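Local coordinates for protein arginase (Glaciozyma antarctica, PDB 5YNL) that probably hydrolyses L-arginine to L-ornithine and urea, as a cold-adapted arginase from a psychrophilic yeast, at residues G160-S163 / G164-A168. Residues are numbered along the deposited sequence; the frame is centred on the assembly and turned at random.
Sequences GTVS and GTFKA
The Phe166 ring meets Val162, one helical turn earlier, at an edge and from one face. Val162 O sits at the edge near the ring plane, 3.1 Å from Phe166 CD1. Val162 CG1 comes from one face, above and outside the CD1-CE1 bond, and touches Phe166 CD1 at 3.5 Å, the two side chains running side by side in the same direction. Val162 can do this because its CG1 is anti to the backbone N (chi1 167°), which swings the methyl forward along the helix. The same Val162 O accepts a hydrogen bond from Phe166 N at 2.9 Å, one of a regular run of i to i+4 bonds that also joins Gly164 N to Gly160 O and Lys167 N to Ser163 O. At Thr161 O the pattern gains a second donor: Thr165 N arrives at 3.2 Å and Thr165 OG1 at 2.8 Å, from opposite faces of the carbonyl plane. Thr165 reaches back this way with OG1 beside its own backbone N (chi1 -65°), and the hydroxyl is also hydrogen-bonded to Ser326 OG. A valine in its place would probably cost the carbonyl its second donor and leave the Ser326 hydroxyl without this mate. Thr161 OG1 bonds to Asp328 and Thr150, so these two threonines tie helix 158-168 to strands 147-152 and 324-330 of the parallel sheet in this alpha/beta arginase fold. Val138 of helix 124-142 packs on both, and His282 of strand 281-286 touches them and Val162; Phe166 meets Ala172, Cys222 and Leu223, while helix 198-202 brings Leu202 against Val162 and Ser163.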
loop_
_atom_site.group_PDB
_atom_site.type_symbol
_atom_site.label_atom_id
_atom_site.label_comp_id
_atom_site.label_asym_id
_atom_site.label_seq_id
_atom_site.Cartn_x
_atom_site.Cartn_y
_atom_site.Cartn_z
ATOM N N GLY A 160 2.284 -4.485 8.685
ATOM C CA GLY A 160 1.346 -5.586 8.798
ATOM C C GLY A 160 0.806 -6.041 7.456
ATOM O O GLY A 160 0.875 -7.232 7.113
ATOM N N THR A 161 0.272 -5.084 6.704
ATOM C CA THR A 161 -0.344 -5.345 5.410
ATOM C C THR A 161 0.601 -6.105 4.455
ATOM O O THR A 161 0.186 -7.048 3.763
ATOM C CB THR A 161 -0.834 -4.004 4.782
ATOM O OG1 THR A 161 -1.840 -4.238 3.793
ATOM C CG2 THR A 161 0.286 -3.296 4.147
ATOM N N VAL A 162 1.876 -5.719 4.442
ATOM C CA VAL A 162 2.847 -6.327 3.542
ATOM C C VAL A 162 3.276 -7.708 4.086
ATOM O O VAL A 162 3.532 -8.639 3.320
ATOM C CB VAL A 162 4.068 -5.385 3.329
ATOM C CG1 VAL A 162 5.234 -6.105 2.656
ATOM C CG2 VAL A 162 3.678 -4.161 2.531
ATOM N N SER A 163 3.327 -7.850 5.408
ATOM C CA SER A 163 3.671 -9.143 5.990
ATOM C C SER A 163 2.638 -10.203 5.617
ATOM O O SER A 163 2.988 -11.259 5.101
ATOM C CB SER A 163 3.794 -9.038 7.508
ATOM O OG SER A 163 4.764 -8.070 7.860
ATOM N N GLY A 164 1.362 -9.909 5.866
ATOM C CA GLY A 164 0.283 -10.828 5.544
ATOM C C GLY A 164 0.264 -11.186 4.073
ATOM O O GLY A 164 0.218 -12.360 3.714
ATOM N N THR A 165 0.308 -10.161 3.220
ATOM C CA THR A 165 0.253 -10.328 1.773
ATOM C C THR A 165 1.408 -11.193 1.257
ATOM O O THR A 165 1.197 -12.133 0.473
ATOM C CB THR A 165 0.276 -8.956 1.085
ATOM O OG1 THR A 165 -0.919 -8.224 1.424
ATOM C CG2 THR A 165 0.391 -9.120 -0.413
ATOM N N PHE A 166 2.626 -10.881 1.693
ATOM C CA PHE A 166 3.795 -11.636 1.249
ATOM C C PHE A 166 3.855 -13.007 1.881
ATOM O O PHE A 166 4.412 -13.928 1.296
ATOM C CB PHE A 166 5.080 -10.862 1.528
ATOM C CG PHE A 166 5.394 -9.821 0.485
ATOM C CD1 PHE A 166 4.623 -8.669 0.377
ATOM C CD2 PHE A 166 6.461 -9.996 -0.385
ATOM C CE1 PHE A 166 4.906 -7.705 -0.577
ATOM C CE2 PHE A 166 6.753 -9.038 -1.340
ATOM C CZ PHE A 166 5.969 -7.889 -1.443
ATOM N N LYS A 167 3.298 -13.135 3.083
ATOM C CA LYS A 167 3.168 -14.433 3.736
ATOM C C LYS A 167 2.400 -15.337 2.799
ATOM O O LYS A 167 2.777 -16.485 2.576
ATOM C CB LYS A 167 2.395 -14.287 5.053
ATOM C CG LYS A 167 2.005 -15.600 5.721
ATOM C CD LYS A 167 2.709 -15.749 7.054
ATOM C CE LYS A 167 2.525 -14.510 7.906
ATOM N NZ LYS A 167 1.087 -14.207 8.158
ATOM N N ALA A 168 1.326 -14.796 2.237
ATOM C CA ALA A 168 0.502 -15.534 1.291
ATOM C C ALA A 168 1.074 -15.475 -0.123
ATOM O O ALA A 168 0.898 -16.405 -0.901
ATOM C CB ALA A 168 -0.905 -15.006 1.304
#